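Local coordinates for protein propionate kinase (Francisella tularensis subsp. tularensis, PDB 3KHY) that probably catalyses the reversible transfer of phosphate from ATP to acetate, giving acetyl phosphate and ADP, with magnesium as cofactor, at residues I293-H298 / N333-K337; V304-M308 / L338-F343. All blocks are in the same frame, centred on the assembly; numbering follows the deposited sequence.

Overall arrangement
Helix 287-307 is secured at two points whose centres lie about 12 Å apart, an example of how one long helix can be held by different means along its length. Contact 1 joins its middle to residues 333-337 of helix 328-337 by a charged and amide network; contact 2 joins its C-terminal end, by apolar contacts, to the loop 338-343, which follows helix 328-337. The two meet where Ile335 CG2 packs on Phe343 C at 4.0 Å, and both reach the second subunit. Contact 1 lies nearer the predicted ATP site: the side chains of Ile334 and Leu201 are about 4 Å apart, whereas that of Val304 in contact 2 is about 8 Å from Leu201.

Contact 1: I293-H298 / N333-K337; sequences IEIFSH and NIISK
Asn333 reaches across to Ser297 and Glu294, and its side chain shows how one amide can knit two helices together. Its CB lies beside Ser297 OG, and with CG anti to the backbone N (chi1 -172°) the amide is carried over Ser297. OD1 rests on Ser297 CB at 3.1 Å; it is not bonded to the hydroxyl, since Ser297 OG turns back along its own helix to Ile293 O, 2.8 Å away. Instead OD1 accepts from Lys337 NZ at 2.9 Å, one turn further along helix 328-337. Asn333 ND2 donates to Glu294 OE2 at 2.9 Å. This fairly straight bond lies in the amide plane but meets the carboxylate on its syn side, 29° out of plane, and ND2 also passes Ile293 CG2. With both ends engaged, the amide's rotation is fixed. The other carboxylate oxygen closes the circuit: Glu294 OE1 forms a salt bridge with Lys337 NZ at 2.6 Å, so that one ammonium grips both a carboxylate and an amide oxygen. Lys337 CD meanwhile lies against His298 CA at 3.7 Å. Ile334 CG1 packs against Ser297 CB. The helix segments cross at -61° with axes 9.1 Å apart. Around them, Ile293 packs on helix 275-283, Ile334 touches Phe319 of strand 316-320, and His298 NE2 is hydrogen-bonded to Tyr310 OH of the second subunit.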
loop_
_atom_site.group_PDB
_atom_site.type_symbol
_atom_site.label_atom_id
_atom_site.label_comp_id
_atom_site.label_asym_id
_atom_site.label_seq_id
_atom_site.Cartn_x
_atom_site.Cartn_y
_atom_site.Cartn_z
ATOM N N ILE A 293 -6.908 -6.088 16.726
ATOM C CA ILE A 293 -6.407 -7.408 16.346
ATOM C C ILE A 293 -6.936 -7.842 14.976
ATOM O O ILE A 293 -6.196 -8.434 14.196
ATOM C CB ILE A 293 -6.728 -8.466 17.431
ATOM C CG1 ILE A 293 -5.825 -8.249 18.654
ATOM C CG2 ILE A 293 -6.543 -9.888 16.897
ATOM C CD1 ILE A 293 -6.212 -9.102 19.865
ATOM N N GLU A 294 -8.206 -7.545 14.688
ATOM C CA GLU A 294 -8.778 -7.837 13.375
ATOM C C GLU A 294 -8.048 -7.035 12.295
ATOM O O GLU A 294 -7.643 -7.585 11.278
ATOM C CB GLU A 294 -10.280 -7.525 13.322
ATOM C CG GLU A 294 -11.135 -8.418 14.230
ATOM C CD GLU A 294 -10.936 -9.888 13.918
ATOM O OE1 GLU A 294 -11.311 -10.314 12.798
ATOM O OE2 GLU A 294 -10.386 -10.608 14.778
ATOM N N ILE A 295 -7.880 -5.732 12.511
ATOM C CA ILE A 295 -7.190 -4.909 11.503
ATOM C C ILE A 295 -5.758 -5.423 11.288
ATOM O O ILE A 295 -5.315 -5.616 10.162
ATOM C CB ILE A 295 -7.202 -3.424 11.894
ATOM C CG1 ILE A 295 -8.645 -2.910 11.931
ATOM C CG2 ILE A 295 -6.395 -2.596 10.902
ATOM C CD1 ILE A 295 -8.772 -1.493 12.476
ATOM N N PHE A 296 -5.040 -5.649 12.378
ATOM C CA PHE A 296 -3.663 -6.154 12.314
ATOM C C PHE A 296 -3.601 -7.490 11.571
ATOM O O PHE A 296 -2.827 -7.656 10.625
ATOM C CB PHE A 296 -3.159 -6.285 13.754
ATOM C CG PHE A 296 -1.774 -6.867 13.913
ATOM C CD1 PHE A 296 -1.568 -8.238 13.860
ATOM C CD2 PHE A 296 -0.700 -6.044 14.244
ATOM C CE1 PHE A 296 -0.312 -8.780 14.054
ATOM C CE2 PHE A 296 0.566 -6.579 14.449
ATOM C CZ PHE A 296 0.762 -7.951 14.357
ATOM N N SER A 297 -4.424 -8.447 11.990
ATOM C CA SER A 297 -4.344 -9.795 11.433
ATOM C C SER A 297 -4.743 -9.833 9.966
ATOM O O SER A 297 -4.139 -10.544 9.177
ATOM C CB SER A 297 -5.227 -10.764 12.226
ATOM O OG SER A 297 -4.840 -10.811 13.594
ATOM N N HIS A 298 -5.787 -9.087 9.615
ATOM C CA HIS A 298 -6.261 -9.063 8.227
ATOM C C HIS A 298 -5.215 -8.481 7.291
ATOM O O HIS A 298 -5.027 -8.953 6.166
ATOM C CB HIS A 298 -7.541 -8.254 8.120
ATOM C CG HIS A 298 -8.118 -8.241 6.744
ATOM N ND1 HIS A 298 -8.726 -9.345 6.185
ATOM C CD2 HIS A 298 -8.168 -7.266 5.808
ATOM C CE1 HIS A 298 -9.128 -9.050 4.962
ATOM N NE2 HIS A 298 -8.808 -7.793 4.712
ATOM N N ASN A 333 -5.441 -16.284 14.503
ATOM C CA ASN A 333 -6.331 -15.329 13.879
ATOM C C ASN A 333 -5.896 -15.107 12.431
ATOM O O ASN A 333 -6.711 -15.150 11.512
ATOM C CB ASN A 333 -6.331 -14.016 14.663
ATOM C CG ASN A 333 -7.384 -13.042 14.168
ATOM O OD1 ASN A 333 -7.488 -12.770 12.967
ATOM N ND2 ASN A 333 -8.171 -12.504 15.090
ATOM N N ILE A 334 -4.603 -14.896 12.225
ATOM C CA ILE A 334 -4.095 -14.701 10.869
ATOM C C ILE A 334 -4.383 -15.906 9.959
ATOM O O ILE A 334 -4.829 -15.748 8.828
ATOM C CB ILE A 334 -2.595 -14.381 10.897
ATOM C CG1 ILE A 334 -2.390 -12.996 11.533
ATOM C CG2 ILE A 334 -2.008 -14.412 9.493
ATOM C CD1 ILE A 334 -0.940 -12.697 11.893
ATOM N N ILE A 335 -4.133 -17.114 10.449
ATOM C CA ILE A 335 -4.354 -18.308 9.629
ATOM C C ILE A 335 -5.847 -18.507 9.355
ATOM O O ILE A 335 -6.260 -18.930 8.266
ATOM C CB ILE A 335 -3.725 -19.546 10.300
ATOM C CG1 ILE A 335 -2.204 -19.371 10.377
ATOM C CG2 ILE A 335 -4.105 -20.833 9.564
ATOM C CD1 ILE A 335 -1.538 -19.101 9.033
ATOM N N SER A 336 -6.665 -18.190 10.350
ATOM C CA SER A 336 -8.111 -18.195 10.173
ATOM C C SER A 336 -8.511 -17.381 8.940
ATOM O O SER A 336 -9.353 -17.801 8.139
ATOM C CB SER A 336 -8.789 -17.613 11.415
ATOM O OG SER A 336 -10.190 -17.696 11.296
ATOM N N LYS A 337 -7.892 -16.218 8.776
ATOM C CA LYS A 337 -8.248 -15.344 7.661
ATOM C C LYS A 337 -7.705 -15.846 6.323
ATOM O O LYS A 337 -8.077 -15.342 5.270
ATOM C CB LYS A 337 -7.801 -13.906 7.958
ATOM C CG LYS A 337 -8.673 -13.264 9.048
ATOM C CD LYS A 337 -8.182 -11.898 9.491
ATOM C CE LYS A 337 -9.266 -11.174 10.307
ATOM N NZ LYS A 337 -9.793 -11.979 11.463
#

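Contact 2: V304-M308 / L338-F343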
loop_
_atom_site.group_PDB
_atom_site.type_symbol
_atom_site.label_atom_id
_atom_site.label_comp_id
_atom_site.label_asym_id
_atom_site.label_seq_id
_atom_site.Cartn_x
_atom_site.Cartn_y
_atom_site.Cartn_z
ATOM N N VAL A 304 0.229 -11.840 2.839
ATOM C CA VAL A 304 0.520 -13.234 2.561
ATOM C C VAL A 304 -0.142 -13.634 1.253
ATOM O O VAL A 304 0.503 -14.184 0.365
ATOM C CB VAL A 304 -0.016 -14.153 3.665
ATOM C CG1 VAL A 304 0.102 -15.613 3.226
ATOM C CG2 VAL A 304 0.745 -13.908 4.970
ATOM N N ALA A 305 -1.437 -13.356 1.140
ATOM C CA ALA A 305 -2.177 -13.677 -0.085
ATOM C C ALA A 305 -1.547 -13.040 -1.322
ATOM O O ALA A 305 -1.422 -13.687 -2.382
ATOM C CB ALA A 305 -3.640 -13.250 0.042
ATOM N N SER A 306 -1.136 -11.778 -1.198
ATOM C CA SER A 306 -0.577 -11.057 -2.341
ATOM C C SER A 306 0.753 -11.658 -2.769
ATOM O O SER A 306 1.097 -11.641 -3.950
ATOM C CB SER A 306 -0.401 -9.559 -2.041
ATOM O OG SER A 306 0.858 -9.286 -1.454
ATOM N N TYR A 307 1.501 -12.184 -1.808
ATOM C CA TYR A 307 2.796 -12.811 -2.110
ATOM C C TYR A 307 2.704 -14.219 -2.704
ATOM O O TYR A 307 3.703 -14.760 -3.193
ATOM C CB TYR A 307 3.690 -12.828 -0.862
ATOM C CG TYR A 307 4.194 -11.451 -0.446
ATOM C CD1 TYR A 307 3.862 -10.306 -1.171
ATOM C CD2 TYR A 307 4.986 -11.303 0.687
ATOM C CE1 TYR A 307 4.330 -9.032 -0.770
ATOM C CE2 TYR A 307 5.448 -10.058 1.093
ATOM C CZ TYR A 307 5.121 -8.932 0.369
ATOM O OH TYR A 307 5.601 -7.708 0.802
HETATM N N MSE A 308 1.524 -14.824 -2.658
HETATM C CA MSE A 308 1.354 -16.136 -3.279
HETATM C C MSE A 308 1.710 -16.112 -4.777
HETATM O O MSE A 308 2.091 -17.136 -5.338
HETATM C CB MSE A 308 -0.073 -16.657 -3.080
HETATM C CG MSE A 308 -0.455 -16.856 -1.620
HETATM SE SE MSE A 308 0.739 -18.149 -0.719
HETATM C CE MSE A 308 -0.051 -19.798 -1.441
ATOM N N LEU A 338 -6.814 -16.833 6.376
ATOM C CA LEU A 338 -6.204 -17.401 5.179
ATOM C C LEU A 338 -6.846 -18.746 4.798
ATOM O O LEU A 338 -6.321 -19.480 3.972
ATOM C CB LEU A 338 -4.698 -17.583 5.380
ATOM C CG LEU A 338 -3.909 -16.265 5.358
ATOM C CD1 LEU A 338 -2.524 -16.438 5.993
ATOM C CD2 LEU A 338 -3.794 -15.693 3.947
ATOM N N ALA A 339 -8.000 -19.037 5.381
ATOM C CA ALA A 339 -8.684 -20.305 5.130
ATOM C C ALA A 339 -8.912 -20.577 3.636
ATOM O O ALA A 339 -8.714 -21.695 3.173
ATOM C CB ALA A 339 -10.008 -20.360 5.898
ATOM N N ASN A 340 -9.318 -19.562 2.876
ATOM C CA ASN A 340 -9.638 -19.785 1.463
ATOM C C ASN A 340 -8.409 -20.048 0.599
ATOM O O ASN A 340 -8.531 -20.413 -0.576
ATOM C CB ASN A 340 -10.455 -18.626 0.881
ATOM C CG ASN A 340 -11.821 -18.503 1.523
ATOM O OD1 ASN A 340 -12.479 -19.509 1.803
ATOM N ND2 ASN A 340 -12.265 -17.265 1.746
ATOM N N LEU A 341 -7.225 -19.867 1.180
ATOM C CA LEU A 341 -5.986 -20.096 0.448
ATOM C C LEU A 341 -5.283 -21.397 0.845
ATOM O O LEU A 341 -4.110 -21.586 0.525
ATOM C CB LEU A 341 -5.015 -18.930 0.653
ATOM C CG LEU A 341 -5.149 -17.698 -0.244
ATOM C CD1 LEU A 341 -6.520 -17.089 -0.112
ATOM C CD2 LEU A 341 -4.075 -16.676 0.102
ATOM N N GLY A 342 -5.981 -22.281 1.545
ATOM C CA GLY A 342 -5.404 -23.574 1.875
ATOM C C GLY A 342 -4.440 -23.575 3.056
ATOM O O GLY A 342 -3.516 -24.384 3.090
ATOM N N PHE A 343 -4.649 -22.667 4.013
ATOM C CA PHE A 343 -3.916 -22.668 5.280
ATOM C C PHE A 343 -4.844 -23.109 6.401
ATOM O O PHE A 343 -5.979 -22.634 6.504
ATOM C CB PHE A 343 -3.376 -21.264 5.623
ATOM C CG PHE A 343 -2.324 -20.756 4.665
ATOM C CD1 PHE A 343 -2.685 -20.063 3.521
ATOM C CD2 PHE A 343 -0.976 -20.966 4.921
ATOM C CE1 PHE A 343 -1.720 -19.587 2.632
ATOM C CE2 PHE A 343 -0.004 -20.506 4.035
ATOM C CZ PHE A 343 -0.377 -19.810 2.894
#
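Leu338 O receives the backbone N-H of Leu341 at 3.0 Å and also lies in the plane of the Phe343 ring, at its edge. The turn closed by this bond sets Leu338 and Leu341 facing the end of helix 287-307, and Phe343 follows two residues later. Both methyls of Leu338 straddle Val304: CD1 approaches Val304 CG1 to 3.9 Å, CD2 to 4.0 Å, the two side chains crossing obliquely. Leu341 makes the closest approach, its CD2 pressed on Ala305 CB at 3.5 Å, a tight fit for two carbons, and it slides past Met308 in the opposite direction. Met308, a selenomethionine here, makes a Met-aromatic contact with Phe343. Its chain, bent at chi2 and chi3, brings SE to the ring edge, 86° off the normal, with Phe343 CZ 4.1 Å away. In the ASKHA fold of the acetokinase family, these groups join the helix to the flank of a central sheet: Val304, Leu338 and Phe343 all touch Leu317 of strand 316-320. Gly342, with positive phi (80°), carries the chain from Leu341 to Phe343 and pairs through its backbone with His363. On the dimer side, Ala305 packs on Ser306 of the second subunit, and Asn340 ND2 is hydrogen-bonded to Ile309 O of that subunit.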